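Local coordinates for protein alpha-L-arabinofuranosidase B (Aspergillus kawachii, PDB 6SXT) that hydrolyses terminal non-reducing alpha-L-arabinofuranosides in arabinoxylan, arabinan and arabinogalactan, and carries a separate arabinose-binding domain, at residues Y347-D352 with N356-D361; G11-V16 with D302-S307; L85-P90 with G95-G100. One frame throughout, in Å; residues are numbered along the deposited sequence. Where two conformers were deposited one is given.

Interaction 1. Residues Y347-D352 with N356-D361; sequences YIAHTD and NTQVVD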
loop_
_atom_site.group_PDB
_atom_site.type_symbol
_atom_site.label_atom_id
_atom_site.label_comp_id
_atom_site.label_asym_id
_atom_site.label_seq_id
_atom_site.Cartn_x
_atom_site.Cartn_y
_atom_site.Cartn_z
ATOM N N TYR A 347 1.647 6.554 -31.608
ATOM C CA TYR A 347 0.518 6.703 -30.671
ATOM C C TYR A 347 0.214 5.358 -30.028
ATOM O O TYR A 347 0.494 4.287 -30.604
ATOM C CB TYR A 347 -0.741 7.201 -31.376
ATOM C CG TYR A 347 -0.656 8.630 -31.810
ATOM C CD1 TYR A 347 0.032 8.950 -32.977
ATOM C CD2 TYR A 347 -1.281 9.653 -31.122
ATOM C CE1 TYR A 347 0.143 10.244 -33.418
ATOM C CE2 TYR A 347 -1.179 10.969 -31.547
ATOM C CZ TYR A 347 -0.521 11.248 -32.745
ATOM O OH TYR A 347 -0.398 12.555 -33.153
ATOM N N ILE A 348 -0.361 5.396 -28.807
ATOM C CA ILE A 348 -0.806 4.170 -28.131
ATOM C C ILE A 348 -2.008 3.636 -28.915
ATOM O O ILE A 348 -3.035 4.333 -29.054
ATOM C CB ILE A 348 -1.183 4.414 -26.647
ATOM C CG1 ILE A 348 0.024 5.009 -25.909
ATOM C CG2 ILE A 348 -1.687 3.115 -26.038
ATOM C CD1 ILE A 348 -0.175 5.150 -24.409
ATOM N N ALA A 349 -1.845 2.418 -29.357
ATOM C CA ALA A 349 -2.899 1.756 -30.144
ATOM C C ALA A 349 -3.022 0.324 -29.667
ATOM O O ALA A 349 -2.492 -0.065 -28.581
ATOM C CB ALA A 349 -2.539 1.846 -31.615
ATOM N N HIS A 350 -3.709 -0.538 -30.417
ATOM C CA HIS A 350 -3.733 -1.942 -30.035
ATOM C C HIS A 350 -3.946 -2.769 -31.317
ATOM O O HIS A 350 -4.524 -2.218 -32.285
ATOM C CB HIS A 350 -4.785 -2.237 -28.963
ATOM C CG HIS A 350 -6.179 -2.127 -29.475
ATOM N ND1 HIS A 350 -6.867 -3.269 -29.884
ATOM C CD2 HIS A 350 -7.001 -1.067 -29.633
ATOM C CE1 HIS A 350 -8.070 -2.878 -30.286
ATOM N NE2 HIS A 350 -8.181 -1.538 -30.165
ATOM N N THR A 351 -3.478 -3.985 -31.240
ATOM C CA THR A 351 -3.742 -5.051 -32.262
ATOM C C THR A 351 -4.401 -6.184 -31.499
ATOM O O THR A 351 -3.701 -6.886 -30.730
ATOM C CB THR A 351 -2.470 -5.504 -32.958
ATOM O OG1 THR A 351 -1.809 -4.333 -33.435
ATOM C CG2 THR A 351 -2.813 -6.439 -34.107
ATOM N N ASP A 352 -5.714 -6.285 -31.589
ATOM C CA ASP A 352 -6.526 -7.169 -30.727
ATOM C C ASP A 352 -6.147 -6.879 -29.254
ATOM O O ASP A 352 -6.250 -5.710 -28.885
ATOM C CB ASP A 352 -6.364 -8.617 -31.183
ATOM C CG ASP A 352 -7.011 -8.754 -32.573
ATOM O OD1 ASP A 352 -8.033 -8.095 -32.797
ATOM O OD2 ASP A 352 -6.437 -9.489 -33.357
ATOM N N ASN A 356 0.016 -1.451 -27.981
ATOM C CA ASN A 356 1.296 -1.181 -28.661
ATOM C C ASN A 356 1.389 0.279 -29.037
ATOM O O ASN A 356 0.473 1.065 -28.764
ATOM C CB ASN A 356 1.521 -2.161 -29.838
ATOM C CG ASN A 356 0.368 -2.241 -30.832
ATOM O OD1 ASN A 356 0.191 -3.346 -31.408
ATOM N ND2 ASN A 356 -0.316 -1.149 -31.058
ATOM N N THR A 357 2.501 0.661 -29.685
ATOM C CA THR A 357 2.562 1.965 -30.324
ATOM C C THR A 357 2.708 1.722 -31.837
ATOM O O THR A 357 3.389 0.765 -32.207
ATOM C CB THR A 357 3.655 2.876 -29.775
ATOM O OG1 THR A 357 4.909 2.361 -30.209
ATOM C CG2 THR A 357 3.608 2.962 -28.250
ATOM N N GLN A 358 2.078 2.611 -32.561
ATOM C CA GLN A 358 2.095 2.620 -34.037
ATOM C C GLN A 358 2.102 4.059 -34.512
ATOM O O GLN A 358 1.494 4.967 -33.914
ATOM C CB GLN A 358 0.863 1.851 -34.523
ATOM C CG GLN A 358 0.879 0.393 -34.146
ATOM C CD GLN A 358 -0.277 -0.373 -34.765
ATOM O OE1 GLN A 358 -0.403 -0.429 -35.997
ATOM N NE2 GLN A 358 -1.118 -0.977 -33.944
ATOM N N VAL A 359 2.709 4.269 -35.678
ATOM C CA VAL A 359 2.596 5.527 -36.422
ATOM C C VAL A 359 1.133 5.639 -36.829
ATOM O O VAL A 359 0.582 4.695 -37.440
ATOM C CB VAL A 359 3.528 5.567 -37.656
ATOM C CG1 VAL A 359 3.296 6.833 -38.463
ATOM C CG2 VAL A 359 4.992 5.391 -37.282
ATOM N N VAL A 360 0.537 6.749 -36.493
ATOM C CA VAL A 360 -0.851 7.062 -36.858
ATOM C C VAL A 360 -0.857 8.488 -37.388
ATOM O O VAL A 360 -0.318 9.403 -36.734
ATOM C CB VAL A 360 -1.876 6.848 -35.739
ATOM C CG1 VAL A 360 -3.291 6.996 -36.276
ATOM C CG2 VAL A 360 -1.694 5.501 -35.056
ATOM N N ASP A 361 -1.425 8.691 -38.566
ATOM C CA ASP A 361 -1.618 10.059 -39.079
ATOM C C ASP A 361 -2.917 10.118 -39.874
ATOM O O ASP A 361 -3.702 9.149 -39.857
ATOM C CB ASP A 361 -0.392 10.498 -39.874
ATOM C CG ASP A 361 -0.084 9.630 -41.076
ATOM O OD1 ASP A 361 -1.034 9.071 -41.672
ATOM O OD2 ASP A 361 1.092 9.464 -41.376
#
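Asn356 O takes the shortest bond of the contact, from Ala349 N at 2.7 Å, and the N-H points almost straight at the oxygen (178°). The same oxygen also receives a CA-H...O contact from Ile348 CA. In return, Asn356 N donates to Ala349 O, closing the first hydrogen-bonded pair. The second joins Tyr347 and Gln358: Tyr347 N donates to Gln358 O at 2.8 Å, and Gln358 N returns the bond to Tyr347 O at 3.0 Å. Between them, Ile348 and Thr357 form the non-hydrogen-bonded pair, where Thr357 CA brings its hydrogen to Tyr347 O at 3.1 Å. The two strand segments run at 111° to each other, so this antiparallel hairpin of the arabinose-binding beta-trefoil is strongly twisted.

Side chains divide between its two faces. On one, Tyr347, Ala349, Asn356 and Gln358 gather, and Ala349 CB lies beside the side-chain ends of Asn356 and Gln358. The Tyr347 ring reaches the residue beyond the partner strand: chi1 -71° puts CG beside the backbone N and brings CD1 to 4.0 Å from Val360 CB, the two side chains crossing obliquely. Tyr347 OH is hydrogen-bonded to Glu478, while Phe481 meets the ring edge-to-face. On the other face, Ile348 and Thr357 turn to strands 333-338 and 444-448. Thr357 there packs beside His447 and Leu452, which bind substrate.

Every backbone N and O of the two hydrogen-bonded pairs that faces the partner strand is used. Main-chain bonds thus hold the two strands together, while side chains of both faces pack on the rest of the domain, Tyr347 from one and Ile348 and Thr357 from the other.

Interaction 2. Residues G11-V16 with D302-S307; sequences GDTPCV and DDTENS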
loop_
_atom_site.group_PDB
_atom_site.type_symbol
_atom_site.label_atom_id
_atom_site.label_comp_id
_atom_site.label_asym_id
_atom_site.label_seq_id
_atom_site.Cartn_x
_atom_site.Cartn_y
_atom_site.Cartn_z
ATOM N N GLY A 11 0.301 5.259 30.126
ATOM C CA GLY A 11 -0.437 4.068 30.575
ATOM C C GLY A 11 0.471 2.971 31.049
ATOM O O GLY A 11 -0.043 1.860 31.313
ATOM N N ASP A 12 1.781 3.195 31.092
ATOM C CA ASP A 12 2.831 2.251 31.541
ATOM C C ASP A 12 2.867 1.034 30.614
ATOM O O ASP A 12 3.325 -0.036 31.016
ATOM C CB ASP A 12 2.558 1.787 32.987
ATOM C CG ASP A 12 2.720 2.904 34.002
ATOM O OD1 ASP A 12 3.645 3.701 33.825
ATOM O OD2 ASP A 12 1.896 2.974 34.964
ATOM N N THR A 13 2.536 1.235 29.329
ATOM C CA THR A 13 2.669 0.202 28.273
ATOM C C THR A 13 3.335 0.902 27.094
ATOM O O THR A 13 2.682 1.180 26.080
ATOM C CB THR A 13 1.319 -0.421 27.900
ATOM O OG1 THR A 13 0.397 0.594 27.454
ATOM C CG2 THR A 13 0.716 -1.157 29.082
ATOM N N PRO A 14 4.632 1.254 27.196
ATOM C CA PRO A 14 5.256 2.188 26.248
ATOM C C PRO A 14 5.502 1.530 24.883
ATOM O O PRO A 14 5.657 0.319 24.730
ATOM C CB PRO A 14 6.610 2.503 26.876
ATOM C CG PRO A 14 6.906 1.236 27.655
ATOM C CD PRO A 14 5.577 0.851 28.255
ATOM N N CYS A 15 5.519 2.376 23.838
ATOM C CA CYS A 15 5.919 1.928 22.500
ATOM C C CYS A 15 7.344 1.397 22.548
ATOM O O CYS A 15 8.263 2.030 23.152
ATOM C CB CYS A 15 5.876 3.073 21.504
ATOM S SG CYS A 15 4.180 3.690 21.295
ATOM N N VAL A 16 7.556 0.288 21.869
ATOM C CA VAL A 16 8.895 -0.243 21.574
ATOM C C VAL A 16 9.204 -0.204 20.087
ATOM O O VAL A 16 10.334 -0.519 19.697
ATOM C CB VAL A 16 9.066 -1.648 22.156
ATOM C CG1 VAL A 16 9.010 -1.552 23.676
ATOM C CG2 VAL A 16 8.044 -2.627 21.587
ATOM N N ASP A 302 -7.927 -0.468 27.856
ATOM C CA ASP A 302 -8.899 0.096 26.921
ATOM C C ASP A 302 -8.803 1.629 26.963
ATOM O O ASP A 302 -8.934 2.249 25.878
ATOM C CB ASP A 302 -10.354 -0.333 27.149
ATOM C CG ASP A 302 -10.681 -1.764 26.772
ATOM O OD1 ASP A 302 -9.724 -2.528 26.404
ATOM O OD2 ASP A 302 -11.869 -2.107 26.782
ATOM N N ASP A 303 -8.643 2.200 28.154
ATOM C CA ASP A 303 -8.592 3.673 28.319
ATOM C C ASP A 303 -7.417 4.235 27.509
ATOM O O ASP A 303 -7.588 5.258 26.842
ATOM C CB ASP A 303 -8.405 4.070 29.781
ATOM C CG ASP A 303 -8.529 5.567 30.004
ATOM O OD1 ASP A 303 -9.650 6.099 29.827
ATOM O OD2 ASP A 303 -7.506 6.190 30.370
ATOM N N THR A 304 -6.272 3.603 27.599
ATOM C CA THR A 304 -5.057 4.095 26.881
ATOM C C THR A 304 -5.359 4.073 25.395
ATOM O O THR A 304 -5.126 5.056 24.711
ATOM C CB THR A 304 -3.866 3.218 27.209
ATOM O OG1 THR A 304 -3.525 3.413 28.589
ATOM C CG2 THR A 304 -2.663 3.463 26.333
ATOM N N GLU A 305 -5.863 2.957 24.882
ATOM C CA GLU A 305 -6.225 2.879 23.456
ATOM C C GLU A 305 -7.279 3.904 23.065
ATOM O O GLU A 305 -7.199 4.479 21.982
ATOM C CB GLU A 305 -6.708 1.480 23.129
ATOM C CG GLU A 305 -5.582 0.474 23.171
ATOM C CD GLU A 305 -6.112 -0.942 23.034
ATOM O OE1 GLU A 305 -7.233 -1.212 23.567
ATOM O OE2 GLU A 305 -5.427 -1.777 22.392
ATOM N N ASN A 306 -8.277 4.144 23.920
ATOM C CA ASN A 306 -9.309 5.141 23.605
ATOM C C ASN A 306 -8.652 6.525 23.445
ATOM O O ASN A 306 -9.077 7.261 22.570
ATOM C CB ASN A 306 -10.362 5.176 24.706
ATOM C CG ASN A 306 -11.204 3.908 24.787
ATOM O OD1 ASN A 306 -11.290 3.126 23.830
ATOM N ND2 ASN A 306 -11.878 3.734 25.952
ATOM N N SER A 307 -7.684 6.835 24.271
ATOM C CA SER A 307 -6.975 8.141 24.212
ATOM C C SER A 307 -6.199 8.198 22.892
ATOM O O SER A 307 -6.140 9.257 22.261
ATOM C CB SER A 307 -6.090 8.381 25.399
ATOM O OG SER A 307 -6.926 8.617 26.549
HETATM O O HOH W 1 -2.036 1.143 29.030
#
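The Schellman motif that ends helix 4-10 lies against the first turn of helix 302-315, Gly11 facing Thr304. Gly11 has no side chain, and its bare CA lets the hydroxyl of Thr304 approach until Thr304 OG1 is 3.7 Å away. No direct hydrogen bond crosses the contact. A single water does the bridging instead. It donates to Gly11 O at 3.1 Å, and it is also bonded to both threonine hydroxyls, lying 2.8 Å from Thr304 OG1 and 3.0 Å from Thr13 OG1. Three polar atoms from two distant parts of the sequence therefore share one solvent molecule in a largely buried spot.

In the concanavalin-like catalytic domain, helix 302-315 follows strand 288-296, and the chain leaving helix 4-10 pairs with that same strand. Asp12, with its positive phi, turns the chain out of helix 4-10, and two bonds reach back into the last helical turn. Thr13 comes directly after it, its hydroxyl meeting the same water as the carbonyl of Gly11.

The branches of Thr304 are split by its first torsion (chi1 -68°). OG1 sits beside the backbone N, where it can meet the water and also a second partner, the hydroxyl of Ser301 just before the helix; CG2 is anti to that N and comes within 4.3 Å of Thr13 OG1. Thr13 and Thr304 both also rest on Tyr8 of helix 4-10.

Interaction 3. Residues L85-P90 with G95-G100; sequences LTQAPP and GPDTDG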
loop_
_atom_site.group_PDB
_atom_site.type_symbol
_atom_site.label_atom_id
_atom_site.label_comp_id
_atom_site.label_asym_id
_atom_site.label_seq_id
_atom_site.Cartn_x
_atom_site.Cartn_y
_atom_site.Cartn_z
ATOM N N LEU A 85 12.019 -0.433 9.784
ATOM C CA LEU A 85 11.540 -1.402 8.786
ATOM C C LEU A 85 12.227 -1.166 7.446
ATOM O O LEU A 85 12.232 -0.036 6.937
ATOM C CB LEU A 85 10.030 -1.252 8.632
ATOM C CG LEU A 85 9.218 -1.569 9.855
ATOM C CD1 LEU A 85 7.741 -1.297 9.598
ATOM C CD2 LEU A 85 9.403 -2.995 10.280
ATOM N N THR A 86 12.825 -2.224 6.902
ATOM C CA THR A 86 13.569 -2.208 5.642
ATOM C C THR A 86 13.009 -3.280 4.690
ATOM O O THR A 86 12.139 -4.114 5.060
ATOM C CB THR A 86 15.078 -2.363 5.903
ATOM O OG1 THR A 86 15.269 -3.643 6.502
ATOM C CG2 THR A 86 15.650 -1.221 6.711
ATOM N N GLN A 87 13.515 -3.291 3.487
ATOM C CA GLN A 87 13.023 -4.195 2.424
ATOM C C GLN A 87 13.000 -5.624 2.954
ATOM O O GLN A 87 14.032 -6.105 3.439
ATOM C CB GLN A 87 13.914 -4.059 1.197
ATOM C CG GLN A 87 13.339 -4.682 -0.063
ATOM C CD GLN A 87 14.198 -4.371 -1.275
ATOM O OE1 GLN A 87 15.251 -3.694 -1.170
ATOM N NE2 GLN A 87 13.751 -4.789 -2.457
ATOM N N ALA A 88 11.862 -6.308 2.895
ATOM C CA ALA A 88 11.724 -7.611 3.531
ATOM C C ALA A 88 12.494 -8.640 2.700
ATOM O O ALA A 88 12.438 -8.699 1.462
ATOM C CB ALA A 88 10.308 -8.012 3.687
ATOM N N PRO A 89 13.178 -9.553 3.429
ATOM C CA PRO A 89 13.953 -10.604 2.764
ATOM C C PRO A 89 13.140 -11.823 2.400
ATOM O O PRO A 89 12.088 -12.113 2.946
ATOM C CB PRO A 89 14.950 -10.965 3.875
ATOM C CG PRO A 89 14.160 -10.819 5.155
ATOM C CD PRO A 89 13.310 -9.575 4.883
ATOM N N PRO A 90 13.707 -12.688 1.528
ATOM C CA PRO A 90 13.069 -13.964 1.270
ATOM C C PRO A 90 12.965 -14.801 2.545
ATOM O O PRO A 90 13.809 -14.703 3.451
ATOM C CB PRO A 90 14.057 -14.588 0.240
ATOM C CG PRO A 90 15.352 -13.995 0.569
ATOM C CD PRO A 90 15.026 -12.540 0.907
ATOM N N GLY A 95 10.008 -13.421 -2.391
ATOM C CA GLY A 95 9.406 -12.237 -3.004
ATOM C C GLY A 95 9.833 -12.127 -4.461
ATOM O O GLY A 95 10.673 -12.902 -4.969
ATOM N N PRO A 96 9.294 -11.138 -5.189
ATOM C CA PRO A 96 9.533 -10.999 -6.620
ATOM C C PRO A 96 10.707 -10.126 -7.025
ATOM O O PRO A 96 10.936 -9.920 -8.221
ATOM C CB PRO A 96 8.230 -10.332 -7.099
ATOM C CG PRO A 96 7.847 -9.437 -5.934
ATOM C CD PRO A 96 8.223 -10.247 -4.708
ATOM N N ASP A 97 11.431 -9.592 -6.031
ATOM C CA ASP A 97 12.502 -8.624 -6.258
ATOM C C ASP A 97 13.831 -9.371 -6.289
ATOM O O ASP A 97 13.852 -10.627 -6.129
ATOM C CB ASP A 97 12.493 -7.485 -5.228
ATOM C CG ASP A 97 12.839 -6.145 -5.791
ATOM O OD1 ASP A 97 13.904 -6.016 -6.434
ATOM O OD2 ASP A 97 12.061 -5.174 -5.556
ATOM N N THR A 98 14.894 -8.614 -6.458
ATOM C CA THR A 98 16.277 -9.161 -6.522
ATOM C C THR A 98 16.533 -10.112 -5.358
ATOM O O THR A 98 16.253 -9.771 -4.198
ATOM C CB THR A 98 17.294 -8.018 -6.546
ATOM O OG1 THR A 98 16.973 -7.249 -7.695
ATOM C CG2 THR A 98 18.733 -8.503 -6.662
ATOM N N ASP A 99 17.021 -11.321 -5.678
ATOM C CA ASP A 99 17.439 -12.336 -4.691
ATOM C C ASP A 99 16.239 -12.773 -3.831
ATOM O O ASP A 99 16.481 -13.263 -2.745
ATOM C CB ASP A 99 18.587 -11.815 -3.839
ATOM C CG ASP A 99 19.875 -11.668 -4.639
ATOM O OD1 ASP A 99 19.990 -12.324 -5.674
ATOM O OD2 ASP A 99 20.668 -10.818 -4.279
ATOM N N GLY A 100 14.997 -12.621 -4.307
ATOM C CA GLY A 100 13.790 -13.042 -3.589
ATOM C C GLY A 100 13.395 -12.080 -2.475
ATOM O O GLY A 100 12.507 -12.447 -1.684
HETATM O O HOH W 2 15.357 -4.140 -5.058
#
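The amide of Gln87 comes up to the carboxylate of Asp97, and the two flat groups stand nearly perpendicular, their planes 80° apart. Gln87 NE2 comes to 3.6 Å from Asp97 OD2, but the bonded link is a water, which accepts from Gln87 NE2 at 3.1 Å and donates to Asp97 OD1 at 2.7 Å. The reach of the glutamine comes from its shape: CG is anti to the backbone N (chi1 -167°) and the chain stays extended beyond it. NE2 also donates to Asp102 O, so water and carbonyl together fix the rotation of the amide.

Asp97 has a less relaxed form, its first torsion lying away from the staggered positions at -142°. OD1 takes the water and, through its anti lone pair, the one away from OD2, accepts from Thr98 N at 2.8 Å; OD2 accepts from Asn103 ND2. These bonds probably hold the side chain in this off-staggered torsion.

From Asp97 to Gly100 the chain makes a type II beta turn, in a surface loop of the catalytic domain that follows the short edge strand 86-87. Gly100 N bonds back to Asp97 O across the turn. Gly100 itself has a positive phi, and its carbonyl oxygen accepts from Gly95 N, closing the loop on itself.

Pro90 packs over this turn through its ring. Pro90 CB lies 3.3 Å from Gly100 O, and Pro90 CG is 3.6 Å from Asp99 O. The ring carbons meet these carbonyls by van der Waals contact, and the proline nitrogen has no hydrogen to offer Gly100 O. Asp97 lies about 10 Å, between side chains, from Phe403, a substrate-binding residue of the arabinose-binding domain.

Interaction 1 belongs to the arabinose-binding domain and interactions 2 and 3 to the catalytic one; no two share a strand or helix. Interactions 1 and 2 are buried and lie on opposite sides of the chain's centre, with centres about 58 Å apart, whereas interaction 3 is at the surface. Along the sequence, interaction 3 is nested inside the long loop closed by interaction 2, and interaction 1 follows both. Chemistry follows place: neighbouring strands of a hairpin pair directly through backbone bonds, while the two catalytic-domain contacts are bridged by waters, one between a helix end and a helix start, the other between a strand residue and the loop that follows, with proline packing as well.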